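Local coordinates for protein UTP-glucose-1-phosphate uridylyltransferase 2 (Trypanosoma brucei, PDB 3GUE) that probably catalyses the formation of UDP-glucose and diphosphate from UTP and alpha-D-glucose 1-phosphate, and holds UDP-glucose in its nucleotidyltransferase active site, at residues Lys18-Gly23 and Lys27-Phe32; Phe216-Asn219 and Gly224-Leu227; Cys299-Asn304 and Glu370-Val375. All coordinates share one frame; numbering follows the deposited sequence.

From the N terminus, contact 1 (18-23 with 27-32) comes first: three residues join its segments, and it packs the end of helix 10-21 against helix 26-40. Contact 2 (216-219 with 224-227) closes a four-residue loop after strand 214-219, ahead of helix 229-237. Contact 3 (299-304 with 370-375) closes a far longer excursion of 65 residues, tying strand 300-309 to the loop after strand 362-366. The three follow in series; none nests in or crosses another. Contacts 2 and 3, centres 10 Å apart, use adjacent sheet strands, are bridged by N219 OD1 and N304 ND2 and both touch UDP-glucose; contact 1 lies about 16 Å from contact 2 between nearest atoms.

Contact 1 (Lys18-Gly23 and Lys27-Phe32); sequences KMQASG and KCIHIF
M19 and I29 form the centre of this helix-helix contact, their side chains lying alongside one another and running opposite ways. CB of M19 lies 3.6 Å from CG1 of I29, and the methyl at the far end sits between two residues, CE of M19 being 3.8 Å from CA of I29 and 4.0 Å from CB of F32. The bend at chi3 (88°) turns that methyl back after the chain has run out straight at chi2. The sulfur also meets F32, with SD of M19 3.8 Å from CD2 of F32. Measured to the ring centroid the distance is 4.4 Å, at 37° off the normal, an oblique Met-aromatic contact. F32 carries its CG anti to the backbone N (chi1 177°), which sends the ring toward the sulfur. At the margin, CG of Q20 meets CD1 of I29 at 3.8 Å, the side chains nearly perpendicular, while SG of C28 touches CE of M19 more loosely at 4.2 Å. The contact is therefore apolar throughout, and 238 Å² of surface is buried between the segments.

The next shell sets the turn between the helices. G23, with positive phi, ends the first helix in a Schellman motif, its N weakly bonded to O of Q20. The carboxylate of E25 then accepts from N of K27 (OE2) and N of C28 (OE1) at the start of the second helix. C28 also lines, with I31 and F32, the pocket that holds a dithiol molecule, probably from the crystallisation liquor; O of C28 is hydrogen-bonded to it.

Beyond the pair, V165 of strand 165-169 touches both M19 and F32, W186 of strand 186-187 packs on K18 and S22, and helix 194-201 meets helix 26-40 through T196 against I31.

Contact 2 (Phe216-Asn219 and Gly224-Leu227); sequences FISN and GATL. With UPG (uridine-5'-diphosphate-glucose), chain C.
The F216 ring receives the T226-L227 backbone over one face and A225 at its edge. On that face lie the carbonyl of T226, whose O is 3.4 Å from CZ of F216, and CA of L227, 4.2 Å above the plane and displaced from the ring centre. CB of A225 sits near the ring plane, 4.0 Å from CZ of F216. At the base of the side chain, CB of F216 meets CD1 of L227 at 4.2 Å.

A225 is also wedged against S218: its CB is 3.4 Å from CB of S218, closer than two carbons normally pack. The serine hydroxyl, at the same distance from that methyl, has its polar partner in NZ of K81.

N219 reaches the ligand: its ND2 donates to O5' of UDP-glucose over 2.9 Å, with an N-H...O angle of 157°. OD1 of N219 accepts from ND2 of N304, which helps fix the rotation of the amide and leaves its NH2 turned to the sugar.

Strand 214-219 lies between strands 77-83 and 300-309 in the mixed sheet. The loop before helix 229-237 covers this part of it. A225 and L227 each touch both neighbouring strands; W307 of strand 300-309 also meets the F216 ring.

Contact 3 (Cys299-Asn304 and Glu370-Val375); sequences CFFNTN and ERFAPV. With UPG (uridine-5'-diphosphate-glucose), chain C.
F372 projects toward strand 300-309 and can be traced atom by atom to the sugar of UDP-glucose. CB of F372 rests on CG2 of T303 at 3.8 Å. Further out, CD1 of F372 obliquely approaches CA of T303 at 3.6 Å. On the other branch CE2 of F372 meets CD2 of F301 at 4.1 Å, the two side chains roughly perpendicular. The far end belongs to the ligand: O6' of UDP-glucose lies in the ring plane at the edge, 3.4 Å from CE1 of F372. CG stands anti to the backbone N (chi1 -178°), which carries the ring to the glucose. CD of P374 covers one face, centred over the ring. F301 borders the same sugar, its CE2 lying obliquely 3.5 Å from O4' of UDP-glucose.

T303 is turned so that its CG2 packs against CB and CG of F372 while OG1 takes O of E245 and N of N305 as hydrogen-bond partners. N302, one residue earlier in the strand, meets the glucose with its backbone carbonyl and side-chain amide. The backbone O of N302 accepts from O4' of UDP-glucose, though the modelled 2.5 Å is very short and the exact length doubtful. ND2 of N302 donates to O3' of UDP-glucose over 2.8 Å. The amide is held by an Asx turn in which N of N304 donates to OD1 of N302 at 2.7 Å, from 66° out of the carbonyl plane. ND2 of N302 also donates to OD1 of N304, so both ends of the amide are engaged.

This is the sugar-binding part of the UDP-glucose pocket in a GT-A-type nucleotidyltransferase: a strand of the central sheet supplies polar groups to O3' and O4', and aromatic side chains border the hexose near O4' and O6'.

Contact 1 (Lys18-Gly23 and Lys27-Phe32)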
loop_
_atom_site.group_PDB
_atom_site.type_symbol
_atom_site.label_atom_id
_atom_site.label_comp_id
_atom_site.label_asym_id
_atom_site.label_seq_id
_atom_site.Cartn_x
_atom_site.Cartn_y
_atom_site.Cartn_z
ATOM N N LYS A 18 -10.746 26.548 -2.350
ATOM C CA LYS A 18 -10.878 25.674 -1.187
ATOM C C LYS A 18 -9.519 25.094 -0.755
ATOM O O LYS A 18 -9.272 24.929 0.445
ATOM C CB LYS A 18 -11.854 24.527 -1.490
ATOM C CG LYS A 18 -12.152 23.603 -0.310
ATOM C CD LYS A 18 -13.247 22.588 -0.635
ATOM C CE LYS A 18 -13.906 22.032 0.648
ATOM N NZ LYS A 18 -15.099 21.211 0.248
ATOM N N MET A 19 -8.662 24.755 -1.727
ATOM C CA MET A 19 -7.316 24.234 -1.425
ATOM C C MET A 19 -6.414 25.300 -0.805
ATOM O O MET A 19 -5.757 25.073 0.224
ATOM C CB MET A 19 -6.659 23.614 -2.666
ATOM C CG MET A 19 -7.326 22.303 -3.108
ATOM S SD MET A 19 -6.808 21.644 -4.695
ATOM C CE MET A 19 -5.409 20.664 -4.233
ATOM N N GLN A 20 -6.390 26.463 -1.427
ATOM C CA GLN A 20 -5.657 27.600 -0.891
ATOM C C GLN A 20 -6.161 28.002 0.517
ATOM O O GLN A 20 -5.368 28.405 1.372
ATOM C CB GLN A 20 -5.738 28.781 -1.857
ATOM C CG GLN A 20 -4.960 28.613 -3.146
ATOM C CD GLN A 20 -4.996 29.876 -4.003
ATOM O OE1 GLN A 20 -5.787 30.784 -3.759
ATOM N NE2 GLN A 20 -4.151 29.931 -5.015
ATOM N N ALA A 21 -7.469 27.877 0.768
ATOM C CA ALA A 21 -8.035 28.207 2.099
ATOM C C ALA A 21 -7.556 27.255 3.196
ATOM O O ALA A 21 -7.555 27.607 4.372
ATOM C CB ALA A 21 -9.556 28.218 2.056
ATOM N N SER A 22 -7.158 26.045 2.809
ATOM C CA SER A 22 -6.720 25.046 3.778
ATOM C C SER A 22 -5.207 24.881 3.846
ATOM O O SER A 22 -4.726 24.011 4.567
ATOM C CB SER A 22 -7.387 23.688 3.521
ATOM O OG SER A 22 -8.550 23.530 4.331
ATOM N N GLY A 23 -4.455 25.696 3.110
ATOM C CA GLY A 23 -2.991 25.668 3.212
ATOM C C GLY A 23 -2.269 24.650 2.329
ATOM O O GLY A 23 -1.085 24.358 2.546
ATOM N N LYS A 27 2.280 23.707 -5.752
ATOM C CA LYS A 27 2.486 22.762 -6.859
ATOM C C LYS A 27 1.462 21.633 -6.849
ATOM O O LYS A 27 1.057 21.181 -7.900
ATOM C CB LYS A 27 3.913 22.232 -6.932
ATOM C CG LYS A 27 4.922 23.228 -7.449
ATOM C CD LYS A 27 4.873 23.431 -8.962
ATOM C CE LYS A 27 6.005 24.363 -9.383
ATOM N NZ LYS A 27 5.884 24.840 -10.788
ATOM N N CYS A 28 1.040 21.194 -5.664
ATOM C CA CYS A 28 -0.020 20.176 -5.560
ATOM C C CYS A 28 -1.346 20.689 -6.163
ATOM O O CYS A 28 -2.022 19.963 -6.907
ATOM C CB CYS A 28 -0.214 19.713 -4.115
ATOM S SG CYS A 28 -1.722 18.741 -3.874
ATOM N N ILE A 29 -1.708 21.936 -5.853
ATOM C CA ILE A 29 -2.918 22.558 -6.420
ATOM C C ILE A 29 -2.823 22.530 -7.955
ATOM O O ILE A 29 -3.724 22.049 -8.623
ATOM C CB ILE A 29 -3.171 23.988 -5.871
ATOM C CG1 ILE A 29 -3.441 23.941 -4.353
ATOM C CG2 ILE A 29 -4.342 24.673 -6.634
ATOM C CD1 ILE A 29 -3.339 25.256 -3.637
ATOM N N HIS A 30 -1.699 23.002 -8.482
ATOM C CA HIS A 30 -1.419 23.006 -9.926
ATOM C C HIS A 30 -1.533 21.615 -10.598
ATOM O O HIS A 30 -2.198 21.478 -11.622
ATOM C CB HIS A 30 -0.060 23.689 -10.173
ATOM C CG HIS A 30 0.454 23.574 -11.575
ATOM N ND1 HIS A 30 1.784 23.358 -11.859
ATOM C CD2 HIS A 30 -0.176 23.653 -12.770
ATOM C CE1 HIS A 30 1.950 23.298 -13.168
ATOM N NE2 HIS A 30 0.777 23.478 -13.744
ATOM N N ILE A 31 -0.867 20.605 -10.035
ATOM C CA ILE A 31 -0.957 19.223 -10.517
ATOM C C ILE A 31 -2.420 18.709 -10.443
ATOM O O ILE A 31 -2.916 18.102 -11.395
ATOM C CB ILE A 31 0.008 18.286 -9.726
ATOM C CG1 ILE A 31 1.462 18.805 -9.810
ATOM C CG2 ILE A 31 -0.103 16.817 -10.191
ATOM C CD1 ILE A 31 2.518 17.897 -9.100
ATOM N N PHE A 32 -3.101 18.961 -9.330
ATOM C CA PHE A 32 -4.513 18.589 -9.189
ATOM C C PHE A 32 -5.418 19.210 -10.271
ATOM O O PHE A 32 -6.299 18.536 -10.800
ATOM C CB PHE A 32 -5.043 18.914 -7.772
ATOM C CG PHE A 32 -6.532 18.615 -7.584
ATOM C CD1 PHE A 32 -6.962 17.343 -7.226
ATOM C CD2 PHE A 32 -7.495 19.614 -7.796
ATOM C CE1 PHE A 32 -8.325 17.068 -7.083
ATOM C CE2 PHE A 32 -8.845 19.345 -7.665
ATOM C CZ PHE A 32 -9.267 18.087 -7.301
#

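Contact 2 (Phe216-Asn219 and Gly224-Leu227)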
loop_
_atom_site.group_PDB
_atom_site.type_symbol
_atom_site.label_atom_id
_atom_site.label_comp_id
_atom_site.label_asym_id
_atom_site.label_seq_id
_atom_site.Cartn_x
_atom_site.Cartn_y
_atom_site.Cartn_z
ATOM N N PHE A 216 14.714 3.970 0.353
ATOM C CA PHE A 216 13.866 2.794 0.337
ATOM C C PHE A 216 12.469 3.103 0.905
ATOM O O PHE A 216 12.320 3.522 2.075
ATOM C CB PHE A 216 14.555 1.618 1.059
ATOM C CG PHE A 216 13.702 0.366 1.119
ATOM C CD1 PHE A 216 13.398 -0.333 -0.043
ATOM C CD2 PHE A 216 13.220 -0.103 2.335
ATOM C CE1 PHE A 216 12.602 -1.456 -0.018
ATOM C CE2 PHE A 216 12.404 -1.269 2.387
ATOM C CZ PHE A 216 12.106 -1.934 1.208
ATOM N N ILE A 217 11.459 2.886 0.063
ATOM C CA ILE A 217 10.052 3.150 0.385
ATOM C C ILE A 217 9.255 1.856 0.318
ATOM O O ILE A 217 9.428 1.058 -0.605
ATOM C CB ILE A 217 9.400 4.141 -0.622
ATOM C CG1 ILE A 217 10.382 5.227 -1.074
ATOM C CG2 ILE A 217 8.072 4.753 -0.053
ATOM C CD1 ILE A 217 9.858 6.007 -2.278
ATOM N N SER A 218 8.381 1.664 1.301
ATOM C CA SER A 218 7.444 0.538 1.366
ATOM C C SER A 218 6.137 0.911 2.087
ATOM O O SER A 218 6.076 1.908 2.819
ATOM C CB SER A 218 8.104 -0.649 2.088
ATOM O OG SER A 218 8.387 -0.325 3.443
ATOM N N ASN A 219 5.111 0.096 1.855
ATOM C CA ASN A 219 3.808 0.227 2.440
ATOM C C ASN A 219 3.838 0.101 3.950
ATOM O O ASN A 219 4.513 -0.775 4.491
ATOM C CB ASN A 219 2.869 -0.838 1.838
ATOM C CG ASN A 219 2.418 -0.507 0.417
ATOM O OD1 ASN A 219 2.610 0.612 -0.078
ATOM N ND2 ASN A 219 1.781 -1.479 -0.233
ATOM N N GLY A 224 6.991 -7.130 5.847
ATOM C CA GLY A 224 8.045 -7.981 5.261
ATOM C C GLY A 224 9.176 -7.196 4.597
ATOM O O GLY A 224 10.257 -7.747 4.334
ATOM N N ALA A 225 8.899 -5.926 4.293
ATOM C CA ALA A 225 9.819 -5.041 3.568
ATOM C C ALA A 225 11.177 -4.979 4.274
ATOM O O ALA A 225 11.245 -4.924 5.501
ATOM C CB ALA A 225 9.201 -3.635 3.404
ATOM N N THR A 226 12.244 -5.096 3.496
ATOM C CA THR A 226 13.597 -5.094 4.033
ATOM C C THR A 226 14.510 -4.198 3.188
ATOM O O THR A 226 14.475 -4.216 1.951
ATOM C CB THR A 226 14.183 -6.571 4.215
ATOM O OG1 THR A 226 15.406 -6.531 4.944
ATOM C CG2 THR A 226 14.445 -7.282 2.865
ATOM N N LEU A 227 15.311 -3.394 3.863
ATOM C CA LEU A 227 16.411 -2.735 3.188
ATOM C C LEU A 227 17.494 -3.804 2.866
ATOM O O LEU A 227 18.155 -4.325 3.767
ATOM C CB LEU A 227 16.952 -1.619 4.070
ATOM C CG LEU A 227 17.755 -0.580 3.283
ATOM C CD1 LEU A 227 17.607 0.831 3.875
ATOM C CD2 LEU A 227 19.203 -0.971 3.133
HETATM N N1 UPG C . -0.925 5.793 1.383
HETATM C C2 UPG C . -0.364 7.066 1.611
HETATM N N3 UPG C . -0.964 8.145 0.986
HETATM C C4 UPG C . -2.062 8.027 0.167
HETATM C C5 UPG C . -2.614 6.764 -0.082
HETATM C C6 UPG C . -2.053 5.640 0.516
HETATM O O2 UPG C . 0.606 7.287 2.351
HETATM O O4 UPG C . -2.524 9.065 -0.326
HETATM C C1C UPG C . -0.312 4.589 2.030
HETATM C C2C UPG C . -1.192 3.570 2.759
HETATM O O2C UPG C . -1.491 4.012 4.090
HETATM C C3C UPG C . -0.242 2.374 2.784
HETATM C C4C UPG C . 0.425 2.460 1.421
HETATM O O4C UPG C . 0.288 3.832 0.964
HETATM O O3C UPG C . 0.754 2.594 3.781
HETATM C C5C UPG C . -0.283 1.541 0.372
HETATM O O5C UPG C . -1.581 1.955 0.039
HETATM P PA UPG C . -2.770 0.883 -0.160
HETATM O O1A UPG C . -2.674 -0.019 1.023
HETATM O O2A UPG C . -4.047 1.535 -0.470
HETATM O O3A UPG C . -2.236 0.033 -1.464
HETATM P PB UPG C . -2.529 0.344 -3.034
HETATM O O1B UPG C . -2.167 1.747 -3.298
HETATM O O2B UPG C . -3.876 -0.165 -3.442
HETATM O O3B UPG C . -1.492 -0.697 -3.681
HETATM C "C1'" UPG C . -0.048 -0.486 -3.469
HETATM C "C2'" UPG C . 0.626 -0.315 -4.823
HETATM C "C3'" UPG C . 0.322 -1.558 -5.649
HETATM C "C4'" UPG C . 0.895 -2.788 -4.926
HETATM C "C5'" UPG C . 0.302 -2.897 -3.499
HETATM C "C6'" UPG C . 1.076 -3.895 -2.678
HETATM O "O2'" UPG C . 0.130 0.849 -5.511
HETATM O "O3'" UPG C . 0.849 -1.389 -6.954
HETATM O "O4'" UPG C . 0.616 -3.973 -5.657
HETATM O "O5'" UPG C . 0.405 -1.653 -2.754
HETATM O "O6'" UPG C . 0.306 -4.257 -1.530
#

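Contact 3 (Cys299-Asn304 and Glu370-Val375)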
loop_
_atom_site.group_PDB
_atom_site.type_symbol
_atom_site.label_atom_id
_atom_site.label_comp_id
_atom_site.label_asym_id
_atom_site.label_seq_id
_atom_site.Cartn_x
_atom_site.Cartn_y
_atom_site.Cartn_z
ATOM N N CYS A 299 1.494 -11.947 -13.978
ATOM C CA CYS A 299 2.137 -12.716 -12.906
ATOM C C CYS A 299 3.165 -11.974 -12.070
ATOM O O CYS A 299 3.703 -12.532 -11.098
ATOM C CB CYS A 299 2.832 -13.948 -13.515
ATOM S SG CYS A 299 3.976 -13.603 -14.870
ATOM N N PHE A 300 3.460 -10.735 -12.452
ATOM C CA PHE A 300 4.406 -9.915 -11.695
ATOM C C PHE A 300 3.705 -8.777 -10.943
ATOM O O PHE A 300 3.250 -7.793 -11.530
ATOM C CB PHE A 300 5.543 -9.422 -12.589
ATOM C CG PHE A 300 6.349 -10.532 -13.199
ATOM C CD1 PHE A 300 7.051 -11.429 -12.396
ATOM C CD2 PHE A 300 6.387 -10.698 -14.575
ATOM C CE1 PHE A 300 7.775 -12.466 -12.960
ATOM C CE2 PHE A 300 7.152 -11.729 -15.165
ATOM C CZ PHE A 300 7.837 -12.615 -14.354
ATOM N N PHE A 301 3.613 -8.946 -9.626
ATOM C CA PHE A 301 2.791 -8.078 -8.774
ATOM C C PHE A 301 3.693 -7.138 -7.986
ATOM O O PHE A 301 4.584 -7.580 -7.284
ATOM C CB PHE A 301 1.944 -8.948 -7.812
ATOM C CG PHE A 301 0.669 -8.292 -7.333
ATOM C CD1 PHE A 301 -0.448 -8.193 -8.168
ATOM C CD2 PHE A 301 0.567 -7.814 -6.038
ATOM C CE1 PHE A 301 -1.615 -7.606 -7.712
ATOM C CE2 PHE A 301 -0.603 -7.225 -5.581
ATOM C CZ PHE A 301 -1.694 -7.125 -6.402
ATOM N N ASN A 302 3.434 -5.836 -8.112
ATOM C CA ASN A 302 4.153 -4.815 -7.364
ATOM C C ASN A 302 3.983 -4.953 -5.829
ATOM O O ASN A 302 2.855 -4.988 -5.318
ATOM C CB ASN A 302 3.701 -3.425 -7.839
ATOM C CG ASN A 302 4.366 -2.309 -7.084
ATOM O OD1 ASN A 302 5.540 -2.443 -6.616
ATOM N ND2 ASN A 302 3.645 -1.171 -6.953
ATOM N N THR A 303 5.114 -5.053 -5.127
ATOM C CA THR A 303 5.146 -5.118 -3.669
ATOM C C THR A 303 5.030 -3.705 -3.081
ATOM O O THR A 303 4.715 -3.555 -1.910
ATOM C CB THR A 303 6.449 -5.731 -3.130
ATOM O OG1 THR A 303 7.543 -4.844 -3.391
ATOM C CG2 THR A 303 6.759 -7.143 -3.716
ATOM N N ASN A 304 5.316 -2.694 -3.908
ATOM C CA ASN A 304 5.452 -1.267 -3.498
ATOM C C ASN A 304 6.709 -1.024 -2.608
ATOM O O ASN A 304 6.873 0.042 -2.028
ATOM C CB ASN A 304 4.134 -0.675 -2.911
ATOM C CG ASN A 304 3.758 0.716 -3.545
ATOM O OD1 ASN A 304 4.174 1.025 -4.670
ATOM N ND2 ASN A 304 2.999 1.545 -2.810
ATOM N N GLU A 370 8.980 -13.568 0.907
ATOM C CA GLU A 370 9.129 -13.200 2.319
ATOM C C GLU A 370 9.339 -11.682 2.525
ATOM O O GLU A 370 9.321 -11.190 3.653
ATOM C CB GLU A 370 10.139 -14.101 3.066
ATOM C CG GLU A 370 9.897 -15.630 2.866
ATOM C CD GLU A 370 8.642 -16.177 3.559
ATOM O OE1 GLU A 370 8.637 -16.199 4.808
ATOM O OE2 GLU A 370 7.683 -16.619 2.858
ATOM N N ARG A 371 9.459 -10.938 1.428
ATOM C CA ARG A 371 9.526 -9.470 1.502
ATOM C C ARG A 371 8.195 -8.735 1.342
ATOM O O ARG A 371 8.175 -7.502 1.238
ATOM C CB ARG A 371 10.517 -8.925 0.468
ATOM C CG ARG A 371 11.916 -9.440 0.669
ATOM C CD ARG A 371 12.903 -8.675 -0.137
ATOM N NE ARG A 371 14.222 -9.269 0.038
ATOM C CZ ARG A 371 15.330 -8.857 -0.578
ATOM N NH1 ARG A 371 15.296 -7.842 -1.432
ATOM N NH2 ARG A 371 16.471 -9.492 -0.349
ATOM N N PHE A 372 7.096 -9.483 1.302
ATOM C CA PHE A 372 5.788 -8.940 0.951
ATOM C C PHE A 372 4.691 -9.716 1.729
ATOM O O PHE A 372 4.392 -10.843 1.392
ATOM C CB PHE A 372 5.595 -9.037 -0.586
ATOM C CG PHE A 372 4.283 -8.471 -1.102
ATOM C CD1 PHE A 372 3.938 -7.137 -0.880
ATOM C CD2 PHE A 372 3.425 -9.261 -1.866
ATOM C CE1 PHE A 372 2.744 -6.619 -1.367
ATOM C CE2 PHE A 372 2.227 -8.746 -2.371
ATOM C CZ PHE A 372 1.885 -7.422 -2.127
ATOM N N ALA A 373 4.181 -9.090 2.803
ATOM C CA ALA A 373 3.055 -9.542 3.618
ATOM C C ALA A 373 2.013 -8.409 3.639
ATOM O O ALA A 373 1.886 -7.699 4.646
ATOM C CB ALA A 373 3.504 -9.873 5.061
ATOM N N PRO A 374 1.277 -8.232 2.527
ATOM C CA PRO A 374 0.391 -7.070 2.414
ATOM C C PRO A 374 -0.876 -7.237 3.251
ATOM O O PRO A 374 -1.379 -8.370 3.422
ATOM C CB PRO A 374 -0.013 -7.092 0.929
ATOM C CG PRO A 374 -0.045 -8.569 0.598
ATOM C CD PRO A 374 1.199 -9.093 1.324
ATOM N N VAL A 375 -1.392 -6.115 3.737
ATOM C CA VAL A 375 -2.740 -6.061 4.339
ATOM C C VAL A 375 -3.505 -4.909 3.702
ATOM O O VAL A 375 -3.331 -3.746 4.110
ATOM C CB VAL A 375 -2.686 -5.893 5.886
ATOM C CG1 VAL A 375 -4.126 -5.730 6.482
ATOM C CG2 VAL A 375 -1.938 -7.120 6.541
HETATM N N1 UPG C . -0.925 5.793 1.383
HETATM C C2 UPG C . -0.364 7.066 1.611
HETATM N N3 UPG C . -0.964 8.145 0.986
HETATM C C4 UPG C . -2.062 8.027 0.167
HETATM C C5 UPG C . -2.614 6.764 -0.082
HETATM C C6 UPG C . -2.053 5.640 0.516
HETATM O O2 UPG C . 0.606 7.287 2.351
HETATM O O4 UPG C . -2.524 9.065 -0.326
HETATM C C1C UPG C . -0.312 4.589 2.030
HETATM C C2C UPG C . -1.192 3.570 2.759
HETATM O O2C UPG C . -1.491 4.012 4.090
HETATM C C3C UPG C . -0.242 2.374 2.784
HETATM C C4C UPG C . 0.425 2.460 1.421
HETATM O O4C UPG C . 0.288 3.832 0.964
HETATM O O3C UPG C . 0.754 2.594 3.781
HETATM C C5C UPG C . -0.283 1.541 0.372
HETATM O O5C UPG C . -1.581 1.955 0.039
HETATM P PA UPG C . -2.770 0.883 -0.160
HETATM O O1A UPG C . -2.674 -0.019 1.023
HETATM O O2A UPG C . -4.047 1.535 -0.470
HETATM O O3A UPG C . -2.236 0.033 -1.464
HETATM P PB UPG C . -2.529 0.344 -3.034
HETATM O O1B UPG C . -2.167 1.747 -3.298
HETATM O O2B UPG C . -3.876 -0.165 -3.442
HETATM O O3B UPG C . -1.492 -0.697 -3.681
HETATM C "C1'" UPG C . -0.048 -0.486 -3.469
HETATM C "C2'" UPG C . 0.626 -0.315 -4.823
HETATM C "C3'" UPG C . 0.322 -1.558 -5.649
HETATM C "C4'" UPG C . 0.895 -2.788 -4.926
HETATM C "C5'" UPG C . 0.302 -2.897 -3.499
HETATM C "C6'" UPG C . 1.076 -3.895 -2.678
HETATM O "O2'" UPG C . 0.130 0.849 -5.511
HETATM O "O3'" UPG C . 0.849 -1.389 -6.954
HETATM O "O4'" UPG C . 0.616 -3.973 -5.657
HETATM O "O5'" UPG C . 0.405 -1.653 -2.754
HETATM O "O6'" UPG C . 0.306 -4.257 -1.530
#